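Local coordinates for protein extracellular PQQ-dependent sugar dehydrogenase (Coprinopsis cinerea, PDB 6JT6) that carries haem as the cytochrome b domain of a PQQ-dependent sugar dehydrogenase, probably relaying electrons from the quinone-bearing catalytic domain, at residues A[104-117]-A[185-197]. Residues are numbered along the deposited sequence; the frame is centred on the assembly and turned at random.
Sequences LGSSGTNGNIQRIV and YLQQLTNAPPLSG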
loop_
_atom_site.group_PDB
_atom_site.type_symbol
_atom_site.label_atom_id
_atom_site.label_comp_id
_atom_site.label_asym_id
_atom_site.label_seq_id
_atom_site.Cartn_x
_atom_site.Cartn_y
_atom_site.Cartn_z
ATOM N N LEU A 104 -0.554 9.344 -5.507
ATOM C CA LEU A 104 -0.399 10.670 -4.898
ATOM C C LEU A 104 1.034 11.135 -5.094
ATOM O O LEU A 104 1.855 10.392 -5.662
ATOM C CB LEU A 104 -0.775 10.615 -3.391
ATOM C CG LEU A 104 -2.177 10.071 -3.039
ATOM C CD1 LEU A 104 -2.529 10.059 -1.522
ATOM C CD2 LEU A 104 -3.286 10.768 -3.829
ATOM N N GLY A 105 1.359 12.340 -4.618
ATOM C CA GLY A 105 2.701 12.906 -4.773
ATOM C C GLY A 105 3.758 12.218 -3.931
ATOM O O GLY A 105 3.442 11.278 -3.185
ATOM N N SER A 106 5.007 12.690 -4.038
ATOM C CA SER A 106 6.210 12.042 -3.450
ATOM C C SER A 106 6.398 10.558 -3.873
ATOM O O SER A 106 7.100 9.799 -3.217
ATOM C CB SER A 106 6.242 12.200 -1.915
ATOM O OG SER A 106 5.194 11.478 -1.294
ATOM N N SER A 107 5.766 10.167 -4.983
ATOM C CA SER A 107 5.938 8.855 -5.575
ATOM C C SER A 107 7.003 8.899 -6.681
ATOM O O SER A 107 7.296 9.963 -7.228
ATOM C CB SER A 107 4.602 8.303 -6.128
ATOM O OG SER A 107 3.645 8.162 -5.114
ATOM N N GLY A 108 7.555 7.728 -7.006
ATOM C CA GLY A 108 8.561 7.581 -8.073
ATOM C C GLY A 108 9.862 7.098 -7.468
ATOM O O GLY A 108 9.843 6.332 -6.497
ATOM N N THR A 109 10.988 7.540 -8.027
ATOM C CA THR A 109 12.291 7.137 -7.521
ATOM C C THR A 109 13.277 8.287 -7.447
ATOM O O THR A 109 13.224 9.197 -8.276
ATOM C CB THR A 109 12.867 5.904 -8.288
ATOM O OG1 THR A 109 14.092 5.469 -7.663
ATOM C CG2 THR A 109 13.099 6.211 -9.750
ATOM N N ASN A 110 14.132 8.267 -6.428
ATOM C CA ASN A 110 15.249 9.226 -6.342
ATOM C C ASN A 110 16.573 8.518 -6.669
ATOM O O ASN A 110 17.656 9.093 -6.505
ATOM C CB ASN A 110 15.307 9.928 -4.974
ATOM C CG ASN A 110 15.487 8.962 -3.801
ATOM O OD1 ASN A 110 15.769 7.771 -3.982
ATOM N ND2 ASN A 110 15.275 9.477 -2.576
ATOM N N GLY A 111 16.461 7.272 -7.134
ATOM C CA GLY A 111 17.620 6.431 -7.412
ATOM C C GLY A 111 18.162 5.682 -6.205
ATOM O O GLY A 111 18.984 4.793 -6.367
ATOM N N ASN A 112 17.727 6.055 -5.004
ATOM C CA ASN A 112 18.074 5.356 -3.773
ATOM C C ASN A 112 16.859 4.545 -3.273
ATOM O O ASN A 112 16.990 3.378 -2.931
ATOM C CB ASN A 112 18.557 6.343 -2.704
ATOM C CG ASN A 112 19.916 6.980 -3.050
ATOM O OD1 ASN A 112 20.677 6.448 -3.861
ATOM N ND2 ASN A 112 20.221 8.126 -2.429
ATOM N N ILE A 113 15.690 5.194 -3.228
ATOM C CA ILE A 113 14.438 4.549 -2.873
ATOM C C ILE A 113 13.461 4.620 -4.027
ATOM O O ILE A 113 13.602 5.462 -4.917
ATOM C CB ILE A 113 13.804 5.121 -1.565
ATOM C CG1 ILE A 113 13.521 6.635 -1.645
ATOM C CG2 ILE A 113 14.707 4.799 -0.384
ATOM C CD1 ILE A 113 12.459 7.140 -0.680
ATOM N N GLN A 114 12.497 3.703 -4.032
ATOM C CA GLN A 114 11.234 3.922 -4.756
ATOM C C GLN A 114 10.067 4.103 -3.754
ATOM O O GLN A 114 10.051 3.498 -2.665
ATOM C CB GLN A 114 10.943 2.814 -5.756
ATOM C CG GLN A 114 10.754 1.441 -5.129
ATOM C CD GLN A 114 10.550 0.382 -6.173
ATOM O OE1 GLN A 114 9.449 0.246 -6.721
ATOM N NE2 GLN A 114 11.609 -0.400 -6.454
ATOM N N ARG A 115 9.096 4.927 -4.134
ATOM C CA ARG A 115 7.916 5.154 -3.305
ATOM C C ARG A 115 6.653 5.093 -4.131
ATOM O O ARG A 115 6.603 5.645 -5.251
ATOM C CB ARG A 115 7.992 6.534 -2.676
ATOM C CG ARG A 115 8.604 6.554 -1.313
ATOM C CD ARG A 115 8.820 8.002 -0.942
ATOM N NE ARG A 115 7.641 8.783 -0.525
ATOM C CZ ARG A 115 7.358 9.072 0.754
ATOM N NH1 ARG A 115 8.095 8.549 1.744
ATOM N NH2 ARG A 115 6.351 9.859 1.052
ATOM N N ILE A 116 5.631 4.408 -3.610
ATOM C CA ILE A 116 4.311 4.506 -4.266
ATOM C C ILE A 116 3.321 4.899 -3.186
ATOM O O ILE A 116 3.022 4.093 -2.292
ATOM C CB ILE A 116 3.836 3.208 -5.016
ATOM C CG1 ILE A 116 4.871 2.701 -6.010
ATOM C CG2 ILE A 116 2.521 3.470 -5.773
ATOM C CD1 ILE A 116 5.752 1.635 -5.431
ATOM N N VAL A 117 2.815 6.130 -3.278
ATOM C CA VAL A 117 1.904 6.641 -2.276
ATOM C C VAL A 117 0.535 6.659 -2.951
ATOM O O VAL A 117 0.392 7.135 -4.079
ATOM C CB VAL A 117 2.285 8.077 -1.843
ATOM C CG1 VAL A 117 1.389 8.552 -0.681
ATOM C CG2 VAL A 117 3.769 8.162 -1.512
ATOM N N TYR A 185 -3.825 15.379 5.517
ATOM C CA TYR A 185 -2.785 14.475 5.033
ATOM C C TYR A 185 -3.006 14.114 3.559
ATOM O O TYR A 185 -2.053 14.103 2.780
ATOM C CB TYR A 185 -2.727 13.194 5.902
ATOM C CG TYR A 185 -1.992 13.354 7.225
ATOM C CD1 TYR A 185 -1.150 14.460 7.466
ATOM C CD2 TYR A 185 -2.110 12.378 8.235
ATOM C CE1 TYR A 185 -0.470 14.597 8.685
ATOM C CE2 TYR A 185 -1.387 12.473 9.439
ATOM C CZ TYR A 185 -0.581 13.584 9.674
ATOM O OH TYR A 185 0.142 13.698 10.868
ATOM N N LEU A 186 -4.262 13.841 3.184
ATOM C CA LEU A 186 -4.605 13.480 1.805
ATOM C C LEU A 186 -4.236 14.587 0.856
ATOM O O LEU A 186 -3.608 14.323 -0.163
ATOM C CB LEU A 186 -6.085 13.118 1.641
ATOM C CG LEU A 186 -6.587 12.706 0.228
ATOM C CD1 LEU A 186 -5.840 11.499 -0.336
ATOM C CD2 LEU A 186 -8.102 12.429 0.228
ATOM N N GLN A 187 -4.648 15.814 1.182
ATOM C CA GLN A 187 -4.297 17.013 0.380
ATOM C C GLN A 187 -2.793 17.201 0.295
ATOM O O GLN A 187 -2.257 17.407 -0.807
ATOM C CB GLN A 187 -4.992 18.284 0.917
ATOM C CG GLN A 187 -4.558 19.605 0.255
ATOM C CD GLN A 187 -3.242 20.187 0.768
ATOM O OE1 GLN A 187 -3.020 20.341 1.993
ATOM N NE2 GLN A 187 -2.349 20.493 -0.157
ATOM N N GLN A 188 -2.111 17.166 1.436
ATOM C CA GLN A 188 -0.639 17.389 1.465
ATOM C C GLN A 188 0.092 16.389 0.564
ATOM O O GLN A 188 0.981 16.755 -0.177
ATOM C CB GLN A 188 -0.074 17.272 2.888
ATOM C CG GLN A 188 -0.402 18.436 3.802
ATOM C CD GLN A 188 0.335 19.710 3.427
ATOM O OE1 GLN A 188 1.555 19.739 3.440
ATOM N NE2 GLN A 188 -0.414 20.769 3.068
ATOM N N LEU A 189 -0.311 15.117 0.628
ATOM C CA LEU A 189 0.365 14.089 -0.151
ATOM C C LEU A 189 0.041 14.222 -1.646
ATOM O O LEU A 189 0.903 13.973 -2.490
ATOM C CB LEU A 189 -0.015 12.683 0.382
ATOM C CG LEU A 189 0.514 12.272 1.778
ATOM C CD1 LEU A 189 -0.173 10.996 2.252
ATOM C CD2 LEU A 189 2.018 12.071 1.684
ATOM N N THR A 190 -1.203 14.604 -1.968
ATOM C CA THR A 190 -1.601 14.754 -3.356
ATOM C C THR A 190 -0.753 15.871 -3.997
ATOM O O THR A 190 -0.327 15.753 -5.154
ATOM C CB THR A 190 -3.110 15.076 -3.487
ATOM O OG1 THR A 190 -3.849 14.057 -2.817
ATOM C CG2 THR A 190 -3.565 15.144 -4.967
ATOM N N ASN A 191 -0.503 16.921 -3.216
ATOM C CA ASN A 191 0.194 18.113 -3.703
ATOM C C ASN A 191 1.732 18.043 -3.619
ATOM O O ASN A 191 2.424 18.974 -4.074
ATOM C CB ASN A 191 -0.359 19.373 -3.027
ATOM C CG ASN A 191 -1.624 19.874 -3.707
ATOM O OD1 ASN A 191 -2.701 19.913 -3.109
ATOM N ND2 ASN A 191 -1.511 20.206 -4.984
ATOM N N ALA A 192 2.269 16.975 -3.038
ATOM C CA ALA A 192 3.713 16.835 -2.966
ATOM C C ALA A 192 4.203 16.539 -4.391
ATOM O O ALA A 192 3.567 15.771 -5.092
ATOM C CB ALA A 192 4.098 15.730 -2.009
ATOM N N PRO A 193 5.314 17.156 -4.835
ATOM C CA PRO A 193 5.803 16.801 -6.171
ATOM C C PRO A 193 6.359 15.349 -6.253
ATOM O O PRO A 193 6.651 14.718 -5.201
ATOM C CB PRO A 193 6.923 17.818 -6.401
ATOM C CG PRO A 193 7.405 18.119 -5.031
ATOM C CD PRO A 193 6.138 18.215 -4.229
ATOM N N PRO A 194 6.540 14.832 -7.485
ATOM C CA PRO A 194 7.121 13.500 -7.602
ATOM C C PRO A 194 8.528 13.400 -7.011
ATOM O O PRO A 194 9.243 14.419 -6.886
ATOM C CB PRO A 194 7.171 13.266 -9.123
ATOM C CG PRO A 194 7.106 14.610 -9.730
ATOM C CD PRO A 194 6.259 15.423 -8.810
ATOM N N LEU A 195 8.912 12.180 -6.652
ATOM C CA LEU A 195 10.271 11.917 -6.182
ATOM C C LEU A 195 11.348 12.255 -7.218
ATOM O O LEU A 195 11.192 11.991 -8.415
ATOM C CB LEU A 195 10.422 10.455 -5.781
ATOM C CG LEU A 195 10.421 10.014 -4.324
ATOM C CD1 LEU A 195 11.183 8.698 -4.249
ATOM C CD2 LEU A 195 11.026 11.043 -3.374
ATOM N N SER A 196 12.440 12.837 -6.736
ATOM C CA SER A 196 13.577 13.183 -7.581
ATOM C C SER A 196 14.878 13.189 -6.781
ATOM O O SER A 196 15.959 13.046 -7.360
ATOM C CB SER A 196 13.367 14.558 -8.232
ATOM O OG SER A 196 13.208 15.569 -7.245
ATOM N N GLY A 197 14.769 13.359 -5.460
ATOM C CA GLY A 197 15.949 13.575 -4.614
ATOM C C GLY A 197 16.388 15.015 -4.755
ATOM O O GLY A 197 17.394 15.343 -5.405
ATOM O OXT GLY A 197 15.686 15.879 -4.237
HETATM O O HOH W 1 10.401 9.552 -10.139
#
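L195 lies along the interrupted strand 100-109, its backbone N bonded almost straight to S107 O (2.8 Å, 164°). CG sits over S106 O, and CD1 reaches G108 O at 3.5 Å and touches I113 and CD of R115, whose side chains lie across that of L195 at about a right angle. R115, bent at chi3 (76°), turns its guanidinium side-on to S106: S106 O lies at the guanidinium edge, in its plane, bonded to NE, and NH2 meets OG at 3.1 Å; NH2 also salt-bridges D9, and NH1 bonds Q49. A lysine in place of R115 would probably lose the two-nitrogen grip, leaving at least one of S106 O and OG without its donor. The tail following helix 182-191 runs beside the outer strand of the beta-hairpin 100-109/113-121 in a cytochrome domain of the cellobiose dehydrogenase type. Packing is tight at G105, whose CA is 3.0 Å from A192 O, leaving no room for a side chain; S106 N bonds P193 O. By the helix, L104 CD1 meets L186 CD1 at 3.8 Å. Toward the C-terminus the fit slackens: a water links T109 N to L195 O, and exposed G197 meets N110 most closely at CB, 3.5 Å from G197 N.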